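PDB 1V9N: malate dehydrogenase from Pyrococcus horikoshii, which catalyses the NAD-dependent interconversion of (S)-malate and oxaloacetate and works as a homodimer. Local coordinates for residues 18-22 against 356-360; 29-33 against 73-77; 83-88 against 111-117. All blocks are in the same frame, centred on the assembly; numbering follows the deposited sequence.

Contact 1 of 3, residues 18-22 against 356-360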
loop_
_atom_site.group_PDB
_atom_site.type_symbol
_atom_site.label_atom_id
_atom_site.label_comp_id
_atom_site.label_asym_id
_atom_site.label_seq_id
_atom_site.Cartn_x
_atom_site.Cartn_y
_atom_site.Cartn_z
ATOM N N ARG A 18 27.552 22.561 1.902
ATOM C CA ARG A 18 28.838 22.097 1.406
ATOM C C ARG A 18 28.693 20.769 0.680
ATOM O O ARG A 18 29.270 20.567 -0.387
ATOM C CB ARG A 18 29.819 21.954 2.572
ATOM C CG ARG A 18 31.217 21.509 2.183
ATOM C CD ARG A 18 32.204 21.961 3.242
ATOM N NE ARG A 18 32.206 23.419 3.352
ATOM C CZ ARG A 18 32.798 24.102 4.327
ATOM N NH1 ARG A 18 33.445 23.461 5.293
ATOM N NH2 ARG A 18 32.745 25.429 4.332
ATOM N N LEU A 19 27.923 19.860 1.269
ATOM C CA LEU A 19 27.702 18.553 0.667
ATOM C C LEU A 19 26.975 18.742 -0.660
ATOM O O LEU A 19 27.305 18.104 -1.661
ATOM C CB LEU A 19 26.865 17.674 1.600
ATOM C CG LEU A 19 26.657 16.222 1.166
ATOM C CD1 LEU A 19 28.006 15.524 1.049
ATOM C CD2 LEU A 19 25.780 15.506 2.175
ATOM N N PHE A 20 25.998 19.642 -0.659
ATOM C CA PHE A 20 25.210 19.934 -1.848
ATOM C C PHE A 20 26.068 20.422 -3.011
ATOM O O PHE A 20 25.978 19.889 -4.117
ATOM C CB PHE A 20 24.157 21.001 -1.535
ATOM C CG PHE A 20 23.261 21.323 -2.694
ATOM C CD1 PHE A 20 22.061 20.641 -2.874
ATOM C CD2 PHE A 20 23.620 22.298 -3.618
ATOM C CE1 PHE A 20 21.234 20.927 -3.956
ATOM C CE2 PHE A 20 22.799 22.588 -4.706
ATOM C CZ PHE A 20 21.602 21.898 -4.873
ATOM N N SER A 21 26.880 21.449 -2.764
ATOM C CA SER A 21 27.733 22.017 -3.808
ATOM C C SER A 21 28.744 20.990 -4.314
ATOM O O SER A 21 29.115 20.995 -5.482
ATOM C CB SER A 21 28.469 23.255 -3.283
ATOM O OG SER A 21 29.330 22.913 -2.212
ATOM N N PHE A 22 29.187 20.113 -3.425
ATOM C CA PHE A 22 30.132 19.076 -3.804
ATOM C C PHE A 22 29.498 18.189 -4.873
ATOM O O PHE A 22 30.045 18.030 -5.967
ATOM C CB PHE A 22 30.502 18.227 -2.591
ATOM C CG PHE A 22 31.226 16.961 -2.944
ATOM C CD1 PHE A 22 32.509 17.003 -3.477
ATOM C CD2 PHE A 22 30.606 15.726 -2.787
ATOM C CE1 PHE A 22 33.160 15.836 -3.852
ATOM C CE2 PHE A 22 31.251 14.549 -3.161
ATOM C CZ PHE A 22 32.527 14.606 -3.694
ATOM N N GLY A 356 38.463 15.136 -10.865
ATOM C CA GLY A 356 39.190 16.392 -10.881
ATOM C C GLY A 356 38.483 17.633 -10.370
ATOM O O GLY A 356 38.473 18.656 -11.052
ATOM N N VAL A 357 37.889 17.550 -9.180
ATOM C CA VAL A 357 37.207 18.695 -8.571
ATOM C C VAL A 357 37.538 18.761 -7.085
ATOM O O VAL A 357 38.025 17.790 -6.507
ATOM C CB VAL A 357 35.653 18.615 -8.715
ATOM C CG1 VAL A 357 35.262 18.602 -10.180
ATOM C CG2 VAL A 357 35.116 17.386 -7.998
ATOM N N GLU A 358 37.277 19.912 -6.470
ATOM C CA GLU A 358 37.530 20.086 -5.042
ATOM C C GLU A 358 36.639 19.114 -4.274
ATOM O O GLU A 358 35.446 19.000 -4.559
ATOM C CB GLU A 358 37.199 21.518 -4.606
ATOM C CG GLU A 358 37.557 21.816 -3.153
ATOM C CD GLU A 358 36.903 23.087 -2.627
ATOM O OE1 GLU A 358 36.940 24.120 -3.335
ATOM O OE2 GLU A 358 36.358 23.054 -1.500
ATOM N N GLY A 359 37.220 18.424 -3.298
ATOM C CA GLY A 359 36.460 17.473 -2.506
ATOM C C GLY A 359 35.775 18.107 -1.311
ATOM O O GLY A 359 35.349 19.262 -1.365
ATOM N N LEU A 360 35.666 17.348 -0.226
ATOM C CA LEU A 360 35.029 17.839 0.993
ATOM C C LEU A 360 36.047 18.119 2.089
ATOM O O LEU A 360 36.041 19.260 2.604
ATOM C CB LEU A 360 34.003 16.829 1.504
ATOM C CG LEU A 360 32.693 16.740 0.727
ATOM C CD1 LEU A 360 31.828 15.638 1.312
ATOM C CD2 LEU A 360 31.977 18.078 0.792
ATOM O OXT LEU A 360 36.823 17.194 2.426
#

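Contact 2 of 3, residues 29-33 against 73-77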
loop_
_atom_site.group_PDB
_atom_site.type_symbol
_atom_site.label_atom_id
_atom_site.label_comp_id
_atom_site.label_asym_id
_atom_site.label_seq_id
_atom_site.Cartn_x
_atom_site.Cartn_y
_atom_site.Cartn_z
ATOM N N LYS A 29 30.834 18.251 -13.692
ATOM C CA LYS A 29 32.150 17.935 -14.257
ATOM C C LYS A 29 32.027 16.718 -15.184
ATOM O O LYS A 29 32.804 16.555 -16.125
ATOM C CB LYS A 29 33.147 17.619 -13.136
ATOM C CG LYS A 29 34.562 17.271 -13.615
ATOM C CD LYS A 29 35.249 18.474 -14.240
ATOM C CE LYS A 29 36.657 18.134 -14.709
ATOM N NZ LYS A 29 37.314 19.307 -15.337
ATOM N N LEU A 30 31.041 15.867 -14.910
ATOM C CA LEU A 30 30.812 14.669 -15.715
ATOM C C LEU A 30 29.861 14.930 -16.886
ATOM O O LEU A 30 29.495 14.010 -17.613
ATOM C CB LEU A 30 30.263 13.538 -14.838
ATOM C CG LEU A 30 31.254 12.891 -13.870
ATOM C CD1 LEU A 30 30.513 12.075 -12.825
ATOM C CD2 LEU A 30 32.226 12.012 -14.654
ATOM N N GLY A 31 29.454 16.182 -17.059
ATOM C CA GLY A 31 28.579 16.521 -18.167
ATOM C C GLY A 31 27.094 16.627 -17.867
ATOM O O GLY A 31 26.296 16.849 -18.782
ATOM N N VAL A 32 26.709 16.466 -16.606
ATOM C CA VAL A 32 25.300 16.560 -16.235
ATOM C C VAL A 32 24.888 18.029 -16.208
ATOM O O VAL A 32 25.527 18.841 -15.539
ATOM C CB VAL A 32 25.038 15.955 -14.831
ATOM C CG1 VAL A 32 23.560 16.115 -14.456
ATOM C CG2 VAL A 32 25.426 14.483 -14.814
ATOM N N PRO A 33 23.833 18.395 -16.957
ATOM C CA PRO A 33 23.379 19.792 -16.969
ATOM C C PRO A 33 23.201 20.265 -15.533
ATOM O O PRO A 33 22.695 19.525 -14.684
ATOM C CB PRO A 33 22.062 19.717 -17.730
ATOM C CG PRO A 33 22.346 18.617 -18.739
ATOM C CD PRO A 33 23.037 17.570 -17.883
ATOM N N ASN A 73 21.950 8.178 -19.175
ATOM C CA ASN A 73 21.929 9.130 -20.286
ATOM C C ASN A 73 22.046 10.555 -19.736
ATOM O O ASN A 73 21.253 10.961 -18.888
ATOM C CB ASN A 73 20.618 8.977 -21.066
ATOM C CG ASN A 73 20.615 9.746 -22.383
ATOM O OD1 ASN A 73 21.300 10.758 -22.536
ATOM N ND2 ASN A 73 19.816 9.274 -23.336
ATOM N N LEU A 74 23.031 11.306 -20.221
ATOM C CA LEU A 74 23.244 12.680 -19.770
ATOM C C LEU A 74 22.183 13.650 -20.288
ATOM O O LEU A 74 21.832 14.615 -19.611
ATOM C CB LEU A 74 24.632 13.172 -20.197
ATOM C CG LEU A 74 25.836 12.558 -19.480
ATOM C CD1 LEU A 74 27.126 13.074 -20.089
ATOM C CD2 LEU A 74 25.777 12.908 -18.009
ATOM N N HIS A 75 21.683 13.396 -21.493
ATOM C CA HIS A 75 20.666 14.259 -22.083
ATOM C C HIS A 75 19.494 13.413 -22.547
ATOM O O HIS A 75 19.280 13.217 -23.746
ATOM C CB HIS A 75 21.267 15.047 -23.248
ATOM C CG HIS A 75 22.512 15.787 -22.879
ATOM N ND1 HIS A 75 22.491 17.023 -22.261
ATOM C CD2 HIS A 75 23.817 15.506 -23.102
ATOM C CE1 HIS A 75 23.726 17.464 -22.124
ATOM N NE2 HIS A 75 24.552 16.562 -22.627
ATOM N N PRO A 76 18.710 12.901 -21.590
ATOM C CA PRO A 76 17.560 12.066 -21.921
ATOM C C PRO A 76 16.436 12.832 -22.582
ATOM O O PRO A 76 16.128 13.958 -22.199
ATOM C CB PRO A 76 17.142 11.510 -20.565
ATOM C CG PRO A 76 17.413 12.671 -19.661
ATOM C CD PRO A 76 18.778 13.137 -20.136
ATOM N N LYS A 77 15.843 12.219 -23.597
ATOM C CA LYS A 77 14.714 12.821 -24.273
ATOM C C LYS A 77 13.531 12.101 -23.640
ATOM O O LYS A 77 13.046 11.095 -24.155
ATOM C CB LYS A 77 14.773 12.563 -25.780
ATOM C CG LYS A 77 16.004 13.143 -26.488
ATOM C CD LYS A 77 16.108 14.666 -26.359
ATOM C CE LYS A 77 16.727 15.094 -25.029
ATOM N NZ LYS A 77 16.770 16.576 -24.867
HETATM O O HOH W 1 27.101 16.944 -21.216
#

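Contact 3 of 3, residues 83-88 against 111-117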
loop_
_atom_site.group_PDB
_atom_site.type_symbol
_atom_site.label_atom_id
_atom_site.label_comp_id
_atom_site.label_asym_id
_atom_site.label_seq_id
_atom_site.Cartn_x
_atom_site.Cartn_y
_atom_site.Cartn_z
ATOM N N GLU A 83 -1.054 9.593 -23.260
ATOM C CA GLU A 83 -1.439 10.674 -22.373
ATOM C C GLU A 83 -2.916 11.018 -22.432
ATOM O O GLU A 83 -3.596 10.782 -23.438
ATOM C CB GLU A 83 -0.594 11.917 -22.681
ATOM C CG GLU A 83 -1.000 13.173 -21.915
ATOM C CD GLU A 83 -0.033 14.327 -22.122
ATOM O OE1 GLU A 83 0.300 14.634 -23.287
ATOM O OE2 GLU A 83 0.394 14.929 -21.116
ATOM N N GLY A 84 -3.400 11.554 -21.320
ATOM C CA GLY A 84 -4.781 11.968 -21.199
ATOM C C GLY A 84 -4.803 13.141 -20.233
ATOM O O GLY A 84 -3.776 13.467 -19.647
ATOM N N PRO A 85 -5.952 13.799 -20.044
ATOM C CA PRO A 85 -6.025 14.936 -19.125
ATOM C C PRO A 85 -5.554 14.602 -17.705
ATOM O O PRO A 85 -5.016 15.463 -17.002
ATOM C CB PRO A 85 -7.503 15.317 -19.177
ATOM C CG PRO A 85 -7.870 14.987 -20.609
ATOM C CD PRO A 85 -7.220 13.632 -20.781
ATOM N N SER A 86 -5.744 13.353 -17.291
ATOM C CA SER A 86 -5.351 12.932 -15.947
ATOM C C SER A 86 -4.264 11.860 -15.855
ATOM O O SER A 86 -4.042 11.301 -14.782
ATOM C CB SER A 86 -6.584 12.458 -15.168
ATOM O OG SER A 86 -7.456 13.541 -14.895
ATOM N N TYR A 87 -3.583 11.564 -16.957
ATOM C CA TYR A 87 -2.531 10.551 -16.901
ATOM C C TYR A 87 -1.520 10.675 -18.024
ATOM O O TYR A 87 -1.742 11.381 -19.014
ATOM C CB TYR A 87 -3.142 9.145 -16.946
ATOM C CG TYR A 87 -3.441 8.649 -18.346
ATOM C CD1 TYR A 87 -2.460 8.005 -19.101
ATOM C CD2 TYR A 87 -4.688 8.871 -18.937
ATOM C CE1 TYR A 87 -2.711 7.596 -20.412
ATOM C CE2 TYR A 87 -4.946 8.467 -20.245
ATOM C CZ TYR A 87 -3.952 7.829 -20.975
ATOM O OH TYR A 87 -4.199 7.412 -22.260
ATOM N N ALA A 88 -0.402 9.979 -17.854
ATOM C CA ALA A 88 0.644 9.946 -18.858
ATOM C C ALA A 88 1.566 8.750 -18.632
ATOM O O ALA A 88 1.792 8.317 -17.493
ATOM C CB ALA A 88 1.445 11.239 -18.834
ATOM N N LYS A 111 -1.452 17.953 -13.913
ATOM C CA LYS A 111 -2.700 17.323 -14.302
ATOM C C LYS A 111 -3.718 17.319 -13.160
ATOM O O LYS A 111 -4.898 17.558 -13.381
ATOM C CB LYS A 111 -2.431 15.902 -14.806
ATOM C CG LYS A 111 -1.718 15.870 -16.175
ATOM C CD LYS A 111 -1.516 14.450 -16.686
ATOM C CE LYS A 111 -0.855 14.439 -18.067
ATOM N NZ LYS A 111 -1.729 15.026 -19.131
ATOM N N ALA A 112 -3.258 17.055 -11.942
ATOM C CA ALA A 112 -4.141 17.038 -10.778
ATOM C C ALA A 112 -4.717 18.439 -10.569
ATOM O O ALA A 112 -5.918 18.622 -10.343
ATOM C CB ALA A 112 -3.352 16.597 -9.531
ATOM N N LYS A 113 -3.845 19.432 -10.647
ATOM C CA LYS A 113 -4.249 20.816 -10.477
ATOM C C LYS A 113 -5.385 21.163 -11.439
ATOM O O LYS A 113 -6.364 21.803 -11.056
ATOM C CB LYS A 113 -3.039 21.721 -10.726
ATOM C CG LYS A 113 -3.276 23.212 -10.545
ATOM C CD LYS A 113 -1.942 23.946 -10.519
ATOM C CE LYS A 113 -1.061 23.389 -9.398
ATOM N NZ LYS A 113 0.341 23.891 -9.417
ATOM N N ASP A 114 -5.264 20.705 -12.681
ATOM C CA ASP A 114 -6.258 21.000 -13.707
ATOM C C ASP A 114 -7.485 20.105 -13.758
ATOM O O ASP A 114 -8.548 20.539 -14.209
ATOM C CB ASP A 114 -5.592 20.994 -15.087
ATOM C CG ASP A 114 -4.380 21.907 -15.152
ATOM O OD1 ASP A 114 -4.319 22.860 -14.345
ATOM O OD2 ASP A 114 -3.496 21.679 -16.009
ATOM N N THR A 115 -7.357 18.865 -13.296
ATOM C CA THR A 115 -8.475 17.928 -13.360
ATOM C C THR A 115 -8.861 17.302 -12.024
ATOM O O THR A 115 -9.920 16.677 -11.908
ATOM C CB THR A 115 -8.148 16.775 -14.314
ATOM O OG1 THR A 115 -7.147 15.940 -13.713
ATOM C CG2 THR A 115 -7.612 17.313 -15.638
ATOM N N GLY A 116 -8.000 17.458 -11.025
ATOM C CA GLY A 116 -8.271 16.869 -9.728
ATOM C C GLY A 116 -7.390 15.650 -9.497
ATOM O O GLY A 116 -6.992 15.379 -8.366
ATOM N N ILE A 117 -7.071 14.930 -10.572
ATOM C CA ILE A 117 -6.242 13.724 -10.479
ATOM C C ILE A 117 -5.096 13.696 -11.486
ATOM O O ILE A 117 -5.241 14.152 -12.616
ATOM C CB ILE A 117 -7.072 12.434 -10.713
ATOM C CG1 ILE A 117 -8.209 12.341 -9.692
ATOM C CG2 ILE A 117 -6.164 11.202 -10.586
ATOM C CD1 ILE A 117 -7.729 12.183 -8.264
#

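Contact 1 of 3, residues 18-22 against 356-360
The C-terminal tail packs here against the N-terminal helix 16-29. Helix 342-355 ends in a Schellman motif with Gly356, at positive phi, as its C-prime residue. The chain then runs on as an extended tail along 18-22. Phe22 is the main side chain on the helix. Its CA-to-CB bond points toward the tail, and chi1 t sets the ring against Leu360. Leu360 lies over one face of this ring in a CH-pi contact: CG of Leu360 is 4.2 Å from the Phe22 centroid, 21° off the ring normal. Leu348 and Ala352 of helix 342-355 also touch the Phe22 side chain. Leu360 adopts the mt rotamer, which carries its methyl groups to the helix. CD1 of Leu360 meets CD1 of Leu19 at 3.8 Å, and Leu19 reaches it although its CA-to-CB bond points away. Arg18, t at chi1 and chi2, lays its CG 3.8 Å from CD2 of Leu360. At the ring edge, near its plane, the carbonyl O of Glu358 sits 3.7 Å from CD1 of Phe22.

Contact 2 of 3, residues 29-33 against 73-77
Leu30 starts the contact at the end of helix 16-29. Its carbonyl O lies 3.6 Å from CD1 of Leu74, while its side chain turns to helix 60-69. Gly31 follows with positive phi and closes the helix in a Schellman motif. A CB here would jam against the carbonyl O of Leu30 and come too close to CD1 of Leu74. Instead, CD2 of Leu74 comes within 3.9 Å of the Gly31 C atom. A water donates to Gly31 O at 2.6 Å and is bonded to NE2 of His75 at 2.9 Å. Val32 is buried, and its CG2 packs on CD2 of Leu74 at 3.6 Å. Pro33 is the N-cap residue of helix 34-49. Its CD is 3.6 Å from the Leu74 carbonyl O, and its CG is 3.8 Å from CE1 of His75. An Asx turn shapes the other loop: His75 N donates to Asn73 OD1 at 2.9 Å. No direct hydrogen bond links the segments, so van der Waals packing of Leu74 and Pro33 holds them, and the water supplies the polar link.

Contact 3 of 3, residues 83-88 against 111-117
Residues 83-88 form a beta hairpin. Strand 79-84 turns into strand 87-91 through a type I turn from Gly84 to Tyr87. Gly84 N donates to Tyr87 O at 2.8 Å, and the return bond from Tyr87 N to Gly84 O is weak at 3.3 Å. The other segment is the last turn of helix 97-115, followed by Gly116 at positive phi and the start of strand 117-125. The two backbones come nearest at Ser86 and Lys111, whose CA atoms are 5.4 Å apart.

Lys111 is the central side chain. It points toward the hairpin and stays extended until chi4, which is m. Its NZ donates to Gly84 O at 2.6 Å and forms a salt bridge with OE2 of Glu83 at 2.9 Å. The charge thus holds both a carbonyl of the turn and a carboxylate. CE of Lys111 also packs 4.0 Å from CB of Ala88. One helical turn later, OG1 of Thr115 donates to the Lys111 carbonyl O at 2.8 Å. OG1 of Thr115 also lies 2.7 Å from OG of Ser86. The Ser86 hydroxyl is 3.2 Å from Ile117 O as well, so its proton has two possible acceptors. CG2 of Thr115 rests 3.5 Å from Pro85 O.

The second subunit lies close by: Ser86 packs on its own counterpart there, and Tyr87 meets Phe290 of that subunit. The end of helix 97-115 is pinned to the hairpin whose second strand opens the beta-alpha-beta crossover 87-91, 97-115, 117-125.

In the fold
Contacts 1 and 2 are neighbours, with centres 18 Å apart. They share helix 16-29: contact 1 lies near its start, and contact 2 begins at its end. They also touch, CG1 of Val357 lying 3.7 Å from CG of Lys29. Contact 3 stands apart. Its centre is 29 Å from that of contact 2 and 39 Å from that of contact 1. The chain leads from 73-77 into strand 79-84, which forms one arm of the hairpin in contact 3. Contacts 2 and 3 follow in series, both nested in the loop closed by contact 1. Only contact 3 is touched by the second subunit. NADPH is bound by residues between 4 and 326, not by tail 356-360.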